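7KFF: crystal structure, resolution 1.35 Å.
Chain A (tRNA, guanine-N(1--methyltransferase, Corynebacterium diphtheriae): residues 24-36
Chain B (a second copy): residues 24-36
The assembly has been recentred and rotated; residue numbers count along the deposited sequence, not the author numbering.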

# COMPACT_ATOMS: atom_id res chain seq x y z
N ILE A 24 14.30 -11.79 -1.49
CA ILE A 24 14.43 -13.08 -2.17
C ILE A 24 13.70 -13.13 -3.52
O ILE A 24 13.78 -14.15 -4.22
CB ILE A 24 14.01 -14.28 -1.28
CG1 ILE A 24 12.55 -14.17 -0.86
CG2 ILE A 24 14.97 -14.42 -0.10
CD1 ILE A 24 12.00 -15.46 -0.29
N PHE A 25 13.01 -12.06 -3.91
CA PHE A 25 12.34 -11.96 -5.21
C PHE A 25 12.74 -10.67 -5.91
O PHE A 25 11.92 -9.75 -6.07
CB PHE A 25 10.81 -12.01 -5.06
CG PHE A 25 10.30 -13.32 -4.53
CD1 PHE A 25 10.33 -14.45 -5.32
CD2 PHE A 25 9.80 -13.41 -3.25
CE1 PHE A 25 9.87 -15.66 -4.84
CE2 PHE A 25 9.31 -14.62 -2.75
CZ PHE A 25 9.37 -15.75 -3.56
N PRO A 26 13.99 -10.59 -6.39
CA PRO A 26 14.41 -9.36 -7.08
C PRO A 26 13.49 -8.92 -8.21
O PRO A 26 13.32 -7.72 -8.44
CB PRO A 26 15.80 -9.71 -7.62
CG PRO A 26 16.24 -10.88 -6.87
CD PRO A 26 15.08 -11.57 -6.25
N GLU A 27 12.92 -9.88 -8.94
CA GLU A 27 12.05 -9.58 -10.07
C GLU A 27 10.82 -8.78 -9.65
O GLU A 27 10.23 -8.06 -10.47
CB GLU A 27 11.65 -10.89 -10.76
CG GLU A 27 10.88 -11.92 -9.89
CD GLU A 27 11.74 -12.89 -9.06
OE1 GLU A 27 12.92 -12.61 -8.76
OE2 GLU A 27 11.22 -13.97 -8.71
N TYR A 28 10.40 -8.90 -8.39
CA TYR A 28 9.22 -8.17 -7.92
C TYR A 28 9.46 -6.66 -8.03
O TYR A 28 8.51 -5.88 -8.13
CB TYR A 28 8.89 -8.58 -6.49
CG TYR A 28 7.41 -8.45 -6.13
CD1 TYR A 28 6.81 -7.20 -6.00
CD2 TYR A 28 6.64 -9.57 -5.90
CE1 TYR A 28 5.46 -7.08 -5.66
CE2 TYR A 28 5.30 -9.45 -5.56
CZ TYR A 28 4.72 -8.21 -5.44
OH TYR A 28 3.38 -8.09 -5.10
N LEU A 29 10.72 -6.24 -7.96
CA LEU A 29 11.05 -4.83 -7.99
C LEU A 29 11.25 -4.28 -9.40
O LEU A 29 11.63 -3.12 -9.55
CB LEU A 29 12.26 -4.53 -7.13
CG LEU A 29 12.11 -4.64 -5.62
CD1 LEU A 29 10.93 -3.79 -5.07
CD2 LEU A 29 11.95 -6.09 -5.12
N ASP A 30 10.96 -5.07 -10.42
CA ASP A 30 11.06 -4.58 -11.79
C ASP A 30 10.27 -3.28 -12.02
O ASP A 30 10.73 -2.43 -12.78
CB ASP A 30 10.67 -5.66 -12.79
CG ASP A 30 11.73 -6.75 -12.99
OD1 ASP A 30 12.87 -6.61 -12.49
OD2 ASP A 30 11.42 -7.75 -13.67
N PRO A 31 9.13 -3.05 -11.36
CA PRO A 31 8.41 -1.78 -11.58
C PRO A 31 9.13 -0.54 -11.10
O PRO A 31 8.72 0.57 -11.48
CB PRO A 31 7.06 -1.99 -10.89
CG PRO A 31 6.86 -3.48 -10.92
CD PRO A 31 8.27 -4.04 -10.68
N LEU A 32 10.21 -0.66 -10.32
CA LEU A 32 10.99 0.52 -10.00
C LEU A 32 11.66 1.11 -11.24
O LEU A 32 12.15 2.24 -11.18
CB LEU A 32 12.07 0.20 -8.96
CG LEU A 32 11.61 -0.21 -7.57
CD1 LEU A 32 12.80 -0.55 -6.70
CD2 LEU A 32 10.80 0.91 -6.90
N ARG A 33 11.71 0.35 -12.34
CA ARG A 33 12.25 0.84 -13.60
C ARG A 33 11.18 1.04 -14.67
O ARG A 33 11.49 1.21 -15.85
CB ARG A 33 13.35 -0.11 -14.08
CG ARG A 33 14.59 -0.01 -13.24
CD ARG A 33 15.63 -1.03 -13.62
NE ARG A 33 16.95 -0.58 -13.22
CZ ARG A 33 17.54 -0.86 -12.07
NH1 ARG A 33 16.93 -1.60 -11.15
NH2 ARG A 33 18.77 -0.42 -11.84
N HIS A 34 9.92 1.03 -14.28
CA HIS A 34 8.82 1.30 -15.18
C HIS A 34 8.21 2.66 -14.89
O HIS A 34 8.43 3.25 -13.84
CB HIS A 34 7.72 0.24 -15.01
CG HIS A 34 8.14 -1.11 -15.45
ND1 HIS A 34 7.59 -2.28 -14.95
CD2 HIS A 34 9.05 -1.49 -16.37
CE1 HIS A 34 8.18 -3.31 -15.52
NE2 HIS A 34 9.06 -2.87 -16.39
N ALA A 35 7.46 3.16 -15.87
CA ALA A 35 6.64 4.37 -15.72
C ALA A 35 7.50 5.50 -15.16
O ALA A 35 8.63 5.70 -15.62
CB ALA A 35 5.36 4.05 -14.95
N LEU A 36 7.00 6.25 -14.17
CA LEU A 36 7.64 7.51 -13.80
C LEU A 36 8.99 7.31 -13.11
O LEU A 36 9.91 8.11 -13.30
CB LEU A 36 6.69 8.32 -12.91
CG LEU A 36 7.01 9.79 -12.76
CD1 LEU A 36 6.86 10.45 -14.15
CD2 LEU A 36 6.11 10.46 -11.75
N ILE B 24 -2.55 1.87 -18.32
CA ILE B 24 -1.63 2.29 -19.39
C ILE B 24 -0.21 1.75 -19.22
O ILE B 24 0.64 1.99 -20.09
CB ILE B 24 -1.62 3.82 -19.61
CG1 ILE B 24 -1.15 4.55 -18.36
CG2 ILE B 24 -2.98 4.30 -20.12
CD1 ILE B 24 -0.79 6.00 -18.61
N PHE B 25 0.07 1.02 -18.14
CA PHE B 25 1.38 0.40 -17.90
C PHE B 25 1.18 -1.08 -17.56
O PHE B 25 1.42 -1.51 -16.42
CB PHE B 25 2.14 1.09 -16.76
CG PHE B 25 2.51 2.50 -17.07
CD1 PHE B 25 3.50 2.78 -18.00
CD2 PHE B 25 1.88 3.56 -16.44
CE1 PHE B 25 3.85 4.08 -18.29
CE2 PHE B 25 2.23 4.88 -16.71
CZ PHE B 25 3.22 5.13 -17.66
N PRO B 26 0.81 -1.89 -18.56
CA PRO B 26 0.63 -3.33 -18.27
C PRO B 26 1.82 -3.99 -17.59
O PRO B 26 1.64 -4.90 -16.77
CB PRO B 26 0.38 -3.94 -19.65
CG PRO B 26 0.01 -2.83 -20.53
CD PRO B 26 0.47 -1.54 -19.95
N GLU B 27 3.04 -3.58 -17.95
CA GLU B 27 4.25 -4.17 -17.40
C GLU B 27 4.33 -4.00 -15.89
O GLU B 27 5.00 -4.80 -15.21
CB GLU B 27 5.47 -3.55 -18.10
CG GLU B 27 5.64 -2.02 -17.96
CD GLU B 27 4.90 -1.15 -19.00
OE1 GLU B 27 3.91 -1.59 -19.62
OE2 GLU B 27 5.34 0.01 -19.19
N TYR B 28 3.68 -2.98 -15.34
CA TYR B 28 3.72 -2.75 -13.89
C TYR B 28 3.11 -3.94 -13.16
O TYR B 28 3.43 -4.19 -11.99
CB TYR B 28 3.00 -1.45 -13.55
CG TYR B 28 3.52 -0.77 -12.29
CD1 TYR B 28 3.29 -1.32 -11.03
CD2 TYR B 28 4.20 0.43 -12.36
CE1 TYR B 28 3.76 -0.69 -9.87
CE2 TYR B 28 4.65 1.06 -11.20
CZ TYR B 28 4.42 0.50 -9.97
OH TYR B 28 4.88 1.13 -8.82
N LEU B 29 2.20 -4.65 -13.81
CA LEU B 29 1.51 -5.77 -13.18
C LEU B 29 2.24 -7.10 -13.33
O LEU B 29 1.71 -8.13 -12.93
CB LEU B 29 0.08 -5.88 -13.67
CG LEU B 29 -0.91 -4.80 -13.26
CD1 LEU B 29 -0.97 -4.62 -11.72
CD2 LEU B 29 -0.65 -3.44 -13.92
N ASP B 30 3.44 -7.08 -13.87
CA ASP B 30 4.22 -8.32 -13.98
C ASP B 30 4.35 -9.06 -12.64
O ASP B 30 4.34 -10.29 -12.64
CB ASP B 30 5.59 -8.05 -14.61
CG ASP B 30 5.54 -7.82 -16.12
OD1 ASP B 30 4.48 -8.02 -16.75
OD2 ASP B 30 6.59 -7.45 -16.69
N PRO B 31 4.42 -8.38 -11.48
CA PRO B 31 4.52 -9.13 -10.22
C PRO B 31 3.30 -9.95 -9.85
O PRO B 31 3.40 -10.80 -8.95
CB PRO B 31 4.84 -8.05 -9.18
CG PRO B 31 5.53 -6.97 -9.97
CD PRO B 31 4.77 -6.96 -11.30
N LEU B 32 2.16 -9.78 -10.53
CA LEU B 32 1.04 -10.68 -10.29
C LEU B 32 1.37 -12.10 -10.73
O LEU B 32 0.64 -13.02 -10.37
CB LEU B 32 -0.21 -10.21 -11.04
CG LEU B 32 -0.83 -8.89 -10.60
CD1 LEU B 32 -2.01 -8.55 -11.49
CD2 LEU B 32 -1.28 -8.94 -9.14
N ARG B 33 2.44 -12.29 -11.51
CA ARG B 33 2.89 -13.61 -11.92
C ARG B 33 4.21 -14.02 -11.27
O ARG B 33 4.84 -14.99 -11.69
CB ARG B 33 2.98 -13.66 -13.44
CG ARG B 33 1.63 -13.67 -14.09
CD ARG B 33 1.70 -13.59 -15.59
NE ARG B 33 0.50 -14.14 -16.20
CZ ARG B 33 -0.58 -13.45 -16.52
NH1 ARG B 33 -0.64 -12.14 -16.30
NH2 ARG B 33 -1.60 -14.06 -17.09
N HIS B 34 4.63 -13.31 -10.24
CA HIS B 34 5.82 -13.64 -9.48
C HIS B 34 5.44 -14.17 -8.11
O HIS B 34 4.31 -14.01 -7.64
CB HIS B 34 6.69 -12.40 -9.29
CG HIS B 34 7.29 -11.90 -10.56
ND1 HIS B 34 7.66 -10.59 -10.75
CD2 HIS B 34 7.60 -12.56 -11.70
CE1 HIS B 34 8.14 -10.45 -11.98
NE2 HIS B 34 8.12 -11.63 -12.57
N ALA B 35 6.40 -14.85 -7.49
CA ALA B 35 6.30 -15.28 -6.09
C ALA B 35 4.98 -16.03 -5.88
O ALA B 35 4.61 -16.87 -6.71
CB ALA B 35 6.56 -14.11 -5.15
N LEU B 36 4.25 -15.74 -4.79
CA LEU B 36 3.15 -16.61 -4.38
C LEU B 36 1.96 -16.54 -5.34
O LEU B 36 1.29 -17.55 -5.57
CB LEU B 36 2.73 -16.26 -2.96
CG LEU B 36 1.89 -17.30 -2.24
CD1 LEU B 36 2.76 -18.57 -2.06
CD2 LEU B 36 1.39 -16.79 -0.91
O HOH W 1 8.92 -15.20 -8.89
O HOH W 2 7.21 1.59 -18.30

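What lies at the centre of the contact? The two copies are related by an exact two-fold axis, and the prolines meet across it: P31(A) CG lies 3.9 Å from P31(B) CG. Because of the symmetry, each further contact occurs twice. Each proline also packs against the tyrosine of the other copy. P31(B) CB sits over one face of the Y28(A) ring, 3.6 Å from its centroid and 8° off the ring normal, so a C-H group meets the pi cloud almost head-on. The same proline touches the tyrosine's backbone, with P31(B) CG 3.7 Å from Y28(A) O. The CA-to-CB bond of Y28(A) points sideways, but with chi1 at -152° (t) the end of the side chain comes nearer the partner, and its ring offers a flat surface to the proline.

How does the packing continue away from the axis? The next ring to be covered is that of H34(B), by the aliphatic part of a glutamate. E27(A) CG stands 3.5 Å from the centroid of the imidazole and 7° off its normal, a CH-pi contact made by a methylene of an otherwise polar side chain. Farther out, A35(B) CB lies 3.5 Å from the centroid of the F25(A) ring, only 6° off the normal. Its methyl group, the whole of the alanine side chain, is thus placed squarely over the phenylalanine face. Proline, glutamate and alanine each set a carbon on an aromatic ring of the other copy, giving six such contacts in all.

What holds the backbone in place for this packing? Residues 26-32 form a 3-10 segment in each copy, with short-range bonds such as Y28(A) N to F25(A) O at 2.9 Å and H34(A) N to P31(A) O at 3.1 Å. L29(A) and L32(A) point away from the partner, while E27(A) and P31(A) point toward it.

Where do polar groups enter? No direct hydrogen bond joins the two stretches, but water bridges them. Water 1 donates to E27(A) OE2 at 2.6 Å and accepts from A35(B) N at 2.9 Å; water 2 makes the equivalent link between E27(B) OE2 and A35(A) N. The glutamate thus serves twice, its CG against the histidine and its carboxylate holding the water. The imidazole is less well provided for: H34(B) ND1 is buried by the contact without a polar partner, and Y28(A) N, 4.0 Å from it, is already bonded to F25(A) O.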